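Local coordinates for anti-sigma-I factor RsgI2 (Clostridium thermocellum, PDB 4B9P), which probably holds the sigma factor SigI2 inactive at the membrane, its extracellular family 3 carbohydrate-binding module binding cellulose and thought to act as the sensor, at residues 22-27 / 108-113; 8-13 / 146-151. One frame throughout, in Å; residues are numbered along the deposited sequence.

Contact 1 (22-27 / 108-113); sequences ELQPRI and ISRIGN
Arg26 and Ile108 share one first torsion: Arg26 CG and Ile108 CG1 each stand anti to the carbonyl carbon, beside the backbone N. The two residues form an antiparallel non-hydrogen-bonded pair with both side chains on one face of the sheet, where they lie side by side and point the same way. Arg26 is extended from CG to NE, and Ile108 CD1 lies 4.1 Å above its guanidinium plane, over the centre of one face. Ile108 CG2 approaches Arg26 NE at 3.7 Å. Arg26 NE also donates to a water at the guanidinium edge, and this water donates to Ser109 O. Arg26 NH1 is bonded to Tyr12 OH.

In Arg110 the bend at chi3 (-67°) turns NE out of line with the extended chain, and NE forms a salt bridge with Asp61 OD1. Glu22 OE2 lies at the guanidinium edge, near its plane. It makes a salt bridge whose hydrogen bond, from Arg110 NH1, is weak at 3.3 Å. Arg110 NH1 also bonds Leu117 O.

Ile111 crosses Pro25 at about a right angle, with Ile111 CD1 3.7 Å from Pro25 CD. Its CB lies 4.1 Å from Leu23 CB. Leu23 and Ile111 are an antiparallel hydrogen-bonded pair: Leu23 N donates to Ile111 O at 2.8 Å, and Ile111 N donates to Leu23 O at 3.0 Å. The bond from Ser109 N to Pro25 O is weak. A water bridges Pro25 O and Ser109 OG, and that hydroxyl also bonds Tyr58 OH.

Ile111 and Ser109 touch Val88 and Ile90, respectively, on strand 84-92 of the facing sheet, as in the CBM3 beta-sandwich.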
loop_
_atom_site.group_PDB
_atom_site.type_symbol
_atom_site.label_atom_id
_atom_site.label_comp_id
_atom_site.label_asym_id
_atom_site.label_seq_id
_atom_site.Cartn_x
_atom_site.Cartn_y
_atom_site.Cartn_z
ATOM N N GLU A 22 -0.881 -11.097 -8.522
ATOM C CA GLU A 22 -1.433 -9.989 -7.755
ATOM C C GLU A 22 -0.540 -9.630 -6.610
ATOM O O GLU A 22 -0.060 -10.489 -5.886
ATOM C CB GLU A 22 -2.858 -10.198 -7.249
ATOM C CG GLU A 22 -3.317 -11.534 -6.898
ATOM C CD GLU A 22 -4.794 -11.523 -6.477
ATOM O OE1 GLU A 22 -5.036 -11.151 -5.329
ATOM O OE2 GLU A 22 -5.714 -11.844 -7.278
ATOM N N LEU A 23 -0.278 -8.344 -6.456
ATOM C CA LEU A 23 0.379 -7.849 -5.239
ATOM C C LEU A 23 -0.651 -7.841 -4.132
ATOM O O LEU A 23 -1.764 -7.372 -4.332
ATOM C CB LEU A 23 0.896 -6.432 -5.454
ATOM C CG LEU A 23 1.752 -6.193 -6.689
ATOM C CD1 LEU A 23 2.186 -4.719 -6.782
ATOM C CD2 LEU A 23 2.954 -7.124 -6.719
ATOM N N GLN A 24 -0.275 -8.366 -2.962
ATOM C CA GLN A 24 -1.195 -8.407 -1.824
ATOM C C GLN A 24 -0.544 -7.815 -0.573
ATOM O O GLN A 24 -0.344 -8.494 0.423
ATOM C CB GLN A 24 -1.657 -9.836 -1.558
ATOM C CG GLN A 24 -2.632 -10.307 -2.618
ATOM C CD GLN A 24 -3.455 -11.490 -2.145
ATOM O OE1 GLN A 24 -3.293 -11.973 -1.006
ATOM N NE2 GLN A 24 -4.323 -11.974 -3.010
ATOM N N PRO A 25 -0.241 -6.513 -0.600
ATOM C CA PRO A 25 0.204 -5.850 0.632
ATOM C C PRO A 25 -0.949 -5.681 1.614
ATOM O O PRO A 25 -2.079 -5.303 1.224
ATOM C CB PRO A 25 0.702 -4.490 0.117
ATOM C CG PRO A 25 -0.181 -4.210 -1.033
ATOM C CD PRO A 25 -0.453 -5.544 -1.691
ATOM N N ARG A 26 -0.681 -6.004 2.875
ATOM C CA ARG A 26 -1.631 -5.767 3.948
ATOM C C ARG A 26 -0.987 -4.772 4.892
ATOM O O ARG A 26 0.187 -4.947 5.243
ATOM C CB ARG A 26 -1.957 -7.071 4.650
ATOM C CG ARG A 26 -2.644 -8.016 3.683
ATOM C CD ARG A 26 -3.163 -9.237 4.319
ATOM N NE ARG A 26 -4.047 -9.915 3.380
ATOM C CZ ARG A 26 -4.832 -10.920 3.728
ATOM N NH1 ARG A 26 -4.801 -11.381 4.969
ATOM N NH2 ARG A 26 -5.639 -11.469 2.841
ATOM N N ILE A 27 -1.735 -3.739 5.294
ATOM C CA ILE A 27 -1.158 -2.617 6.005
ATOM C C ILE A 27 -2.008 -2.271 7.212
ATOM O O ILE A 27 -3.234 -2.322 7.153
ATOM C CB ILE A 27 -1.056 -1.429 5.022
ATOM C CG1 ILE A 27 -0.040 -1.766 3.892
ATOM C CG2 ILE A 27 -0.656 -0.170 5.708
ATOM C CD1 ILE A 27 -0.107 -0.831 2.655
ATOM N N ILE A 108 -6.643 -4.294 3.525
ATOM C CA ILE A 108 -6.267 -5.474 2.750
ATOM C C ILE A 108 -6.482 -5.109 1.285
ATOM O O ILE A 108 -7.610 -4.792 0.914
ATOM C CB ILE A 108 -7.156 -6.671 3.162
ATOM C CG1 ILE A 108 -6.890 -7.069 4.622
ATOM C CG2 ILE A 108 -6.918 -7.854 2.226
ATOM C CD1 ILE A 108 -7.641 -8.260 5.080
ATOM N N SER A 109 -5.420 -5.169 0.471
ATOM C CA SER A 109 -5.471 -4.727 -0.912
ATOM C C SER A 109 -5.013 -5.789 -1.864
ATOM O O SER A 109 -4.254 -6.688 -1.505
ATOM C CB SER A 109 -4.543 -3.537 -1.114
ATOM O OG SER A 109 -4.848 -2.474 -0.224
ATOM N N ARG A 110 -5.461 -5.642 -3.104
ATOM C CA ARG A 110 -4.959 -6.442 -4.225
ATOM C C ARG A 110 -4.685 -5.508 -5.377
ATOM O O ARG A 110 -5.516 -4.667 -5.687
ATOM C CB ARG A 110 -5.984 -7.518 -4.646
ATOM C CG ARG A 110 -6.272 -8.535 -3.562
ATOM C CD ARG A 110 -7.083 -9.680 -4.112
ATOM N NE ARG A 110 -8.376 -9.187 -4.475
ATOM C CZ ARG A 110 -9.049 -9.475 -5.584
ATOM N NH1 ARG A 110 -8.566 -10.287 -6.534
ATOM N NH2 ARG A 110 -10.237 -8.925 -5.722
ATOM N N ILE A 111 -3.569 -5.718 -6.067
ATOM C CA ILE A 111 -3.186 -4.872 -7.194
ATOM C C ILE A 111 -2.676 -5.781 -8.316
ATOM O O ILE A 111 -1.876 -6.686 -8.099
ATOM C CB ILE A 111 -2.029 -3.872 -6.815
ATOM C CG1 ILE A 111 -2.496 -2.943 -5.668
ATOM C CG2 ILE A 111 -1.550 -3.048 -8.006
ATOM C CD1 ILE A 111 -2.043 -3.401 -4.315
ATOM N N GLY A 112 -3.140 -5.512 -9.530
ATOM C CA GLY A 112 -2.650 -6.262 -10.674
ATOM C C GLY A 112 -3.461 -5.982 -11.906
ATOM O O GLY A 112 -4.363 -5.124 -11.928
ATOM N N ASN A 113 -3.138 -6.721 -12.971
ATOM C CA ASN A 113 -3.865 -6.624 -14.234
ATOM C C ASN A 113 -5.347 -6.917 -13.950
ATOM O O ASN A 113 -5.666 -7.931 -13.312
ATOM C CB ASN A 113 -3.245 -7.690 -15.164
ATOM C CG ASN A 113 -3.806 -7.702 -16.571
ATOM O OD1 ASN A 113 -4.991 -7.543 -16.785
ATOM N ND2 ASN A 113 -2.945 -7.966 -17.534
HETATM O O HOH W 1 -3.116 -2.812 1.835
HETATM O O HOH W 2 -4.212 -8.851 0.449
#

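Contact 2 (8-13 / 146-151); sequences ELQAYN and FVVWDK
Tyr12 and Phe146 form a T-shaped pair. Tyr12 CE1 sits 3.9 Å above the Phe146 plane, over the ring centre, and the two planes are 87° apart. The centroids lie 5.1 Å from each other. Ala11 N and Ala11 CA come to the edge of the Phe146 ring, near its plane. The Tyr12 ring in turn has Phe146 CD1 at its edge. Tyr12 CG lies between its backbone N and carbonyl carbon (chi1 72°), and the ring comes close to the Phe146 backbone as well. Trp149 has Lys151 N over one face of its indole, offset toward the rim.

These residues sit at one margin of the CBM3 beta-sandwich. The short strand 147-148 is the outermost strand there, antiparallel to strand 7-13. Ala11 N donates to Val147 O at 2.9 Å, and Val147 N donates back to Ala11 O at 3.1 Å. The second donor stands above the carbonyl plane, 41° out of it. A third bond runs from Trp149 N to Leu9 O.

The side chains divide between two faces. Ala11 CB meets Trp149 CB at 4.2 Å, near Ile152 of the facing sheet. The Trp149 ring then leads away from strand 7-13, and its NE1 bonds Ser138 O. Gln10 lies on the other face and crosses Phe146 at about a right angle, its OE1 against Phe146 CB.

Glu8 and Gln10 are tied together beside Val148. Gln10 NE2 donates to Glu8 OE2 at 2.9 Å. Glu8 OE2 lies in the plane of the Gln10 amide and is met nearly along its C-O axis. The same Glu8 OE2 touches Val148 CG2 at 3.5 Å.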
loop_
_atom_site.group_PDB
_atom_site.type_symbol
_atom_site.label_atom_id
_atom_site.label_comp_id
_atom_site.label_asym_id
_atom_site.label_seq_id
_atom_site.Cartn_x
_atom_site.Cartn_y
_atom_site.Cartn_z
ATOM N N GLU A 8 2.751 4.550 13.608
ATOM C CA GLU A 8 3.517 3.366 13.339
ATOM C C GLU A 8 2.844 2.672 12.167
ATOM O O GLU A 8 1.618 2.626 12.106
ATOM C CB GLU A 8 3.555 2.442 14.571
ATOM C CG GLU A 8 4.360 1.201 14.335
ATOM C CD GLU A 8 4.524 0.375 15.584
ATOM O OE1 GLU A 8 5.397 0.735 16.402
ATOM O OE2 GLU A 8 3.818 -0.642 15.762
ATOM N N LEU A 9 3.629 2.109 11.250
ATOM C CA LEU A 9 3.081 1.421 10.099
ATOM C C LEU A 9 3.558 -0.020 10.176
ATOM O O LEU A 9 4.773 -0.272 10.210
ATOM C CB LEU A 9 3.555 2.111 8.830
ATOM C CG LEU A 9 3.007 1.727 7.465
ATOM C CD1 LEU A 9 3.463 0.332 6.980
ATOM C CD2 LEU A 9 1.512 1.951 7.369
ATOM N N GLN A 10 2.607 -0.958 10.209
ATOM C CA GLN A 10 2.906 -2.383 10.145
ATOM C C GLN A 10 2.417 -2.927 8.817
ATOM O O GLN A 10 1.423 -2.420 8.267
ATOM C CB GLN A 10 2.300 -3.164 11.306
ATOM C CG GLN A 10 2.781 -2.672 12.625
ATOM C CD GLN A 10 2.259 -3.514 13.760
ATOM O OE1 GLN A 10 1.624 -4.521 13.538
ATOM N NE2 GLN A 10 2.493 -3.086 14.995
ATOM N N ALA A 11 3.081 -3.942 8.282
ATOM C CA ALA A 11 2.663 -4.474 6.982
ATOM C C ALA A 11 3.195 -5.882 6.808
ATOM O O ALA A 11 4.127 -6.316 7.511
ATOM C CB ALA A 11 3.196 -3.590 5.865
ATOM N N TYR A 12 2.635 -6.603 5.859
ATOM C CA TYR A 12 3.256 -7.787 5.334
ATOM C C TYR A 12 2.663 -8.054 3.958
ATOM O O TYR A 12 1.637 -7.472 3.581
ATOM C CB TYR A 12 3.076 -9.002 6.264
ATOM C CG TYR A 12 1.705 -9.607 6.347
ATOM C CD1 TYR A 12 0.689 -8.980 7.071
ATOM C CD2 TYR A 12 1.426 -10.845 5.762
ATOM C CE1 TYR A 12 -0.585 -9.552 7.188
ATOM C CE2 TYR A 12 0.170 -11.414 5.879
ATOM C CZ TYR A 12 -0.823 -10.779 6.599
ATOM O OH TYR A 12 -2.076 -11.361 6.708
ATOM N N ASN A 13 3.315 -8.952 3.208
ATOM C CA ASN A 13 2.784 -9.423 1.942
ATOM C C ASN A 13 2.109 -10.755 2.136
ATOM O O ASN A 13 2.693 -11.699 2.624
ATOM C CB ASN A 13 3.925 -9.514 0.935
ATOM C CG ASN A 13 4.382 -8.169 0.501
ATOM O OD1 ASN A 13 5.258 -7.560 1.104
ATOM N ND2 ASN A 13 3.759 -7.647 -0.540
ATOM N N PHE A 146 1.721 -9.167 10.271
ATOM C CA PHE A 146 2.166 -7.781 10.388
ATOM C C PHE A 146 3.493 -7.621 11.128
ATOM O O PHE A 146 3.661 -8.182 12.228
ATOM C CB PHE A 146 1.096 -6.962 11.115
ATOM C CG PHE A 146 -0.124 -6.746 10.308
ATOM C CD1 PHE A 146 -0.093 -5.884 9.199
ATOM C CD2 PHE A 146 -1.324 -7.365 10.655
ATOM C CE1 PHE A 146 -1.198 -5.696 8.435
ATOM C CE2 PHE A 146 -2.437 -7.158 9.890
ATOM C CZ PHE A 146 -2.370 -6.297 8.774
ATOM N N VAL A 147 4.395 -6.832 10.566
ATOM C CA VAL A 147 5.595 -6.374 11.265
ATOM C C VAL A 147 5.752 -4.898 11.017
ATOM O O VAL A 147 5.312 -4.374 10.011
ATOM C CB VAL A 147 6.887 -7.137 10.805
ATOM C CG1 VAL A 147 6.766 -8.628 11.017
ATOM C CG2 VAL A 147 7.257 -6.862 9.323
ATOM N N VAL A 148 6.373 -4.193 11.949
ATOM C CA VAL A 148 6.731 -2.802 11.666
ATOM C C VAL A 148 7.611 -2.739 10.421
ATOM O O VAL A 148 8.542 -3.529 10.274
ATOM C CB VAL A 148 7.442 -2.190 12.912
ATOM C CG1 VAL A 148 7.881 -0.762 12.649
ATOM C CG2 VAL A 148 6.469 -2.211 14.123
ATOM N N TRP A 149 7.288 -1.860 9.474
ATOM C CA TRP A 149 7.947 -1.953 8.163
ATOM C C TRP A 149 8.296 -0.573 7.648
ATOM O O TRP A 149 7.410 0.263 7.390
ATOM C CB TRP A 149 7.053 -2.704 7.185
ATOM C CG TRP A 149 7.703 -3.056 5.912
ATOM C CD1 TRP A 149 7.316 -2.656 4.649
ATOM C CD2 TRP A 149 8.805 -3.938 5.755
ATOM N NE1 TRP A 149 8.142 -3.242 3.710
ATOM C CE2 TRP A 149 9.057 -4.041 4.360
ATOM C CE3 TRP A 149 9.605 -4.666 6.651
ATOM C CZ2 TRP A 149 10.075 -4.862 3.845
ATOM C CZ3 TRP A 149 10.641 -5.466 6.130
ATOM C CH2 TRP A 149 10.874 -5.535 4.744
ATOM N N ASP A 150 9.594 -0.353 7.454
ATOM C CA ASP A 150 10.123 0.967 7.110
ATOM C C ASP A 150 10.099 1.286 5.611
ATOM O O ASP A 150 10.380 2.423 5.233
ATOM C CB ASP A 150 11.594 1.066 7.565
ATOM C CG ASP A 150 11.751 0.919 9.066
ATOM O OD1 ASP A 150 11.140 1.742 9.771
ATOM O OD2 ASP A 150 12.420 -0.024 9.542
ATOM N N LYS A 151 9.764 0.320 4.741
ATOM C CA LYS A 151 9.891 0.543 3.296
ATOM C C LYS A 151 8.567 0.847 2.626
ATOM O O LYS A 151 8.476 0.860 1.401
ATOM C CB LYS A 151 10.576 -0.644 2.626
ATOM C CG LYS A 151 12.056 -0.743 2.965
ATOM C CD LYS A 151 12.714 -1.982 2.270
ATOM C CE LYS A 151 13.387 -1.656 1.015
ATOM N NZ LYS A 151 13.731 -2.974 0.337
#

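How the contacts relate
Contacts 1 and 2 lie in the same antiparallel sheet, with centres about 14 Å apart. Strand order across the sheet is 56-63, 104-111, 25-31, 7-13, 147-148. The two contacts flank the pairing of 25-31 with 7-13, and only contact 2 involves an outermost strand. That middle pairing joins them directly: Arg26 N lies 2.8 Å from Tyr12 O, a probable hydrogen bond, and Ile27 CG2 packs on Leu9 CD2. Along the chain, contact 1 is nested inside the loop closed by contact 2. A late segment thus closes the edge of the sheet beside the first strand, before the chain crosses into the facing sheet.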